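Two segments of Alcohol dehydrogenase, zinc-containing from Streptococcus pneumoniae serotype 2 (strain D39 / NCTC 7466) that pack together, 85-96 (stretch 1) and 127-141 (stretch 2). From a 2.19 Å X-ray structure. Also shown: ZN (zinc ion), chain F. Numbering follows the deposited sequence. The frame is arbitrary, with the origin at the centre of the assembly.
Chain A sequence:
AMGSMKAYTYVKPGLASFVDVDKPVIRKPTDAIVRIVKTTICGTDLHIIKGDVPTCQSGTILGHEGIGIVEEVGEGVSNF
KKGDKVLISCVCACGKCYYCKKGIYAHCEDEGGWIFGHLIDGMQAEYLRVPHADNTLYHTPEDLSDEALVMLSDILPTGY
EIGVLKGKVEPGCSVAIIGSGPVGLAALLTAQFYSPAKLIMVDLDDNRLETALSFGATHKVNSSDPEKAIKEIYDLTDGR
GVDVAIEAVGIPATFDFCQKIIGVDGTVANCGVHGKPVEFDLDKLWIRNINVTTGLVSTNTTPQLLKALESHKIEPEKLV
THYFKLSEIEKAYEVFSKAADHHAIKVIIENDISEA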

# COMPACT_ATOMS: atom_id res chain seq x y z
N LYS A 85 -6.17 13.03 36.63
CA LYS A 85 -4.85 12.72 36.07
C LYS A 85 -5.06 12.04 34.73
O LYS A 85 -5.71 10.99 34.66
CB LYS A 85 -4.05 11.83 37.02
CG LYS A 85 -2.78 11.30 36.40
CD LYS A 85 -1.80 10.75 37.43
CE LYS A 85 -0.73 9.92 36.73
NZ LYS A 85 0.57 9.88 37.46
N VAL A 86 -4.54 12.63 33.65
CA VAL A 86 -4.87 12.14 32.31
C VAL A 86 -3.68 12.19 31.36
O VAL A 86 -2.73 12.96 31.54
CB VAL A 86 -6.08 12.90 31.71
CG1 VAL A 86 -7.37 12.59 32.52
CG2 VAL A 86 -5.81 14.38 31.64
N LEU A 87 -3.73 11.32 30.36
CA LEU A 87 -2.83 11.33 29.22
C LEU A 87 -3.41 12.18 28.10
O LEU A 87 -4.62 12.17 27.84
CB LEU A 87 -2.59 9.91 28.72
CG LEU A 87 -2.06 9.76 27.28
CD1 LEU A 87 -0.54 9.83 27.19
CD2 LEU A 87 -2.61 8.49 26.63
N ILE A 88 -2.53 12.92 27.41
CA ILE A 88 -2.92 13.76 26.29
C ILE A 88 -2.31 13.16 25.03
O ILE A 88 -1.08 13.05 24.91
CB ILE A 88 -2.49 15.22 26.46
CG1 ILE A 88 -2.76 15.71 27.89
CG2 ILE A 88 -3.22 16.10 25.44
CD1 ILE A 88 -1.55 16.27 28.56
N SER A 89 -3.18 12.79 24.09
CA SER A 89 -2.73 12.30 22.79
C SER A 89 -2.13 13.43 21.96
O SER A 89 -2.50 14.60 22.10
CB SER A 89 -3.91 11.66 22.04
OG SER A 89 -3.62 11.48 20.68
N CYS A 90 -1.18 13.08 21.09
CA CYS A 90 -0.61 14.09 20.20
C CYS A 90 -1.59 14.58 19.15
O CYS A 90 -1.34 15.60 18.51
CB CYS A 90 0.66 13.55 19.53
SG CYS A 90 0.41 12.10 18.44
N VAL A 91 -2.73 13.90 18.99
CA VAL A 91 -3.70 14.18 17.95
C VAL A 91 -5.02 14.60 18.59
O VAL A 91 -5.51 13.92 19.50
CB VAL A 91 -3.91 12.95 17.04
CG1 VAL A 91 -5.21 13.08 16.26
CG2 VAL A 91 -2.71 12.76 16.11
N CYS A 92 -5.59 15.72 18.13
CA CYS A 92 -6.91 16.15 18.57
C CYS A 92 -7.99 15.61 17.64
O CYS A 92 -7.83 15.64 16.42
CB CYS A 92 -7.01 17.68 18.60
SG CYS A 92 -5.70 18.50 19.51
N ALA A 93 -9.11 15.19 18.23
CA ALA A 93 -10.21 14.57 17.49
C ALA A 93 -11.53 15.20 17.93
O ALA A 93 -11.87 15.17 19.12
CB ALA A 93 -10.23 13.05 17.73
N CYS A 94 -12.29 15.76 16.98
CA CYS A 94 -13.58 16.33 17.33
C CYS A 94 -14.64 15.25 17.56
O CYS A 94 -15.63 15.50 18.25
CB CYS A 94 -14.04 17.31 16.24
SG CYS A 94 -14.74 16.50 14.71
N GLY A 95 -14.44 14.05 16.99
CA GLY A 95 -15.32 12.90 17.17
C GLY A 95 -16.56 12.89 16.30
O GLY A 95 -17.34 11.94 16.39
N LYS A 96 -16.75 13.90 15.44
CA LYS A 96 -17.99 14.09 14.70
C LYS A 96 -17.81 14.26 13.20
O LYS A 96 -18.81 14.16 12.47
CB LYS A 96 -18.75 15.32 15.22
CG LYS A 96 -19.36 15.20 16.60
CD LYS A 96 -19.81 16.60 17.05
CE LYS A 96 -20.78 16.55 18.21
NZ LYS A 96 -21.11 17.94 18.63
N TYR A 127 1.11 24.85 31.26
CA TYR A 127 -0.30 24.57 31.03
C TYR A 127 -0.54 24.46 29.54
O TYR A 127 0.18 25.04 28.72
CB TYR A 127 -1.22 25.65 31.64
CG TYR A 127 -1.06 25.83 33.14
CD1 TYR A 127 -0.13 26.73 33.67
CD2 TYR A 127 -1.84 25.11 34.03
CE1 TYR A 127 0.01 26.88 35.05
CE2 TYR A 127 -1.71 25.26 35.41
CZ TYR A 127 -0.79 26.13 35.91
OH TYR A 127 -0.69 26.24 37.28
N LEU A 128 -1.60 23.73 29.19
CA LEU A 128 -1.93 23.41 27.81
C LEU A 128 -3.43 23.57 27.60
O LEU A 128 -4.22 23.00 28.36
CB LEU A 128 -1.49 21.98 27.49
CG LEU A 128 -1.98 21.36 26.18
CD1 LEU A 128 -1.27 22.01 24.99
CD2 LEU A 128 -1.77 19.85 26.20
N ARG A 129 -3.82 24.32 26.58
CA ARG A 129 -5.19 24.26 26.12
C ARG A 129 -5.37 23.02 25.26
O ARG A 129 -4.63 22.80 24.30
CB ARG A 129 -5.58 25.51 25.32
CG ARG A 129 -6.83 25.27 24.50
CD ARG A 129 -7.33 26.49 23.77
NE ARG A 129 -8.55 26.13 23.04
CZ ARG A 129 -8.59 25.90 21.73
NH1 ARG A 129 -7.49 26.03 20.99
NH2 ARG A 129 -9.74 25.55 21.16
N VAL A 130 -6.35 22.19 25.62
CA VAL A 130 -6.61 20.94 24.91
C VAL A 130 -7.96 21.07 24.20
O VAL A 130 -9.00 21.03 24.86
CB VAL A 130 -6.60 19.75 25.86
CG1 VAL A 130 -6.89 18.47 25.11
CG2 VAL A 130 -5.29 19.70 26.60
N PRO A 131 -8.00 21.20 22.87
CA PRO A 131 -9.29 21.16 22.16
C PRO A 131 -9.88 19.76 22.22
O PRO A 131 -9.16 18.77 22.32
CB PRO A 131 -8.93 21.54 20.72
CG PRO A 131 -7.47 21.96 20.74
CD PRO A 131 -6.86 21.27 21.94
N HIS A 132 -11.22 19.69 22.18
CA HIS A 132 -11.97 18.43 22.16
C HIS A 132 -11.51 17.48 23.25
O HIS A 132 -11.13 16.33 22.99
CB HIS A 132 -11.87 17.76 20.80
CG HIS A 132 -12.33 18.63 19.68
ND1 HIS A 132 -13.60 19.16 19.62
CD2 HIS A 132 -11.68 19.08 18.57
CE1 HIS A 132 -13.72 19.90 18.53
NE2 HIS A 132 -12.57 19.86 17.87
N ALA A 133 -11.55 17.97 24.50
CA ALA A 133 -10.95 17.24 25.61
C ALA A 133 -11.55 15.85 25.78
O ALA A 133 -10.83 14.90 26.11
CB ALA A 133 -11.10 18.04 26.91
N ASP A 134 -12.86 15.71 25.57
CA ASP A 134 -13.50 14.41 25.74
C ASP A 134 -12.91 13.36 24.80
O ASP A 134 -12.92 12.17 25.12
CB ASP A 134 -15.01 14.53 25.55
CG ASP A 134 -15.74 14.88 26.83
OD1 ASP A 134 -15.26 14.48 27.90
OD2 ASP A 134 -16.79 15.55 26.77
N ASN A 135 -12.40 13.78 23.64
CA ASN A 135 -11.85 12.84 22.67
C ASN A 135 -10.33 12.90 22.56
O ASN A 135 -9.75 12.12 21.79
CB ASN A 135 -12.49 13.07 21.29
CG ASN A 135 -13.99 12.98 21.33
OD1 ASN A 135 -14.55 11.90 21.45
ND2 ASN A 135 -14.65 14.12 21.24
N THR A 136 -9.67 13.78 23.29
CA THR A 136 -8.23 13.92 23.22
C THR A 136 -7.52 13.46 24.49
O THR A 136 -6.34 13.10 24.43
CB THR A 136 -7.87 15.39 22.91
OG1 THR A 136 -8.55 15.76 21.70
CG2 THR A 136 -6.35 15.63 22.73
N LEU A 137 -8.23 13.40 25.61
CA LEU A 137 -7.67 12.99 26.90
C LEU A 137 -8.05 11.55 27.22
O LEU A 137 -9.10 11.07 26.81
CB LEU A 137 -8.16 13.92 28.01
CG LEU A 137 -7.86 15.41 27.88
CD1 LEU A 137 -8.40 16.17 29.09
CD2 LEU A 137 -6.36 15.61 27.76
N TYR A 138 -7.19 10.88 27.97
CA TYR A 138 -7.45 9.53 28.48
C TYR A 138 -7.16 9.47 29.96
O TYR A 138 -6.10 9.94 30.41
CB TYR A 138 -6.63 8.48 27.74
CG TYR A 138 -7.04 8.33 26.30
CD1 TYR A 138 -8.06 7.45 25.95
CD2 TYR A 138 -6.44 9.09 25.30
CE1 TYR A 138 -8.45 7.32 24.64
CE2 TYR A 138 -6.82 8.96 23.99
CZ TYR A 138 -7.83 8.07 23.66
OH TYR A 138 -8.23 7.93 22.36
N HIS A 139 -8.07 8.88 30.72
CA HIS A 139 -7.83 8.68 32.14
C HIS A 139 -6.66 7.72 32.34
O HIS A 139 -6.56 6.71 31.65
CB HIS A 139 -9.10 8.13 32.81
CG HIS A 139 -10.20 9.13 32.94
ND1 HIS A 139 -10.14 10.18 33.84
CD2 HIS A 139 -11.37 9.26 32.28
CE1 HIS A 139 -11.24 10.90 33.74
NE2 HIS A 139 -12.00 10.37 32.79
N THR A 140 -5.76 8.05 33.27
CA THR A 140 -4.62 7.14 33.26
C THR A 140 -4.80 6.01 34.29
O THR A 140 -5.26 6.26 35.41
CB THR A 140 -3.32 7.87 33.56
OG1 THR A 140 -3.44 8.59 34.79
CG2 THR A 140 -2.99 8.85 32.43
N PRO A 141 -4.46 4.78 33.92
CA PRO A 141 -4.46 3.69 34.91
C PRO A 141 -3.37 3.92 35.95
O PRO A 141 -2.27 4.37 35.63
CB PRO A 141 -4.17 2.44 34.07
CG PRO A 141 -4.41 2.84 32.64
CD PRO A 141 -4.10 4.30 32.57
ZN ZN F . -13.09 15.30 13.58

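Stretch 2 enters along strand 127-129, where L128 points toward stretch 1. Its CD2 lies 4.1 Å from I88 CG2, an apolar contact between buried side chains. P131 continues the greasy surface, with its CD 3.9 Å from C92 SG.

H132 sits at the N-cap of the short helix 133-136. C94 lies over one face of its ring: C94 CA is 3.5 Å from the ring centroid, almost on the ring normal, a CH-pi contact. C94 SG also binds the zinc, 2.3 Å from ZN; the other three ligand atoms come from elsewhere in the structure.

N135 packs its CB 3.1 Å from A93 O. T136 closes the helix region, and its carbonyl O accepts a hydrogen bond from S89 N at 3.2 Å.

The chain then becomes strand 137-139, antiparallel to strand 85-88. L137 shares a sheet face with I88, and its CD2 reaches I88 CG1 at 3.6 Å. Y138 pairs with L87 through two backbone hydrogen bonds, L87 N to Y138 O at 2.7 Å and Y138 N to L87 O at 2.9 Å. Their side chains share the other face. H139 lies opposite V86, but the side chains diverge. T140 extends the ladder, its N donating to K85 O at 3.3 Å.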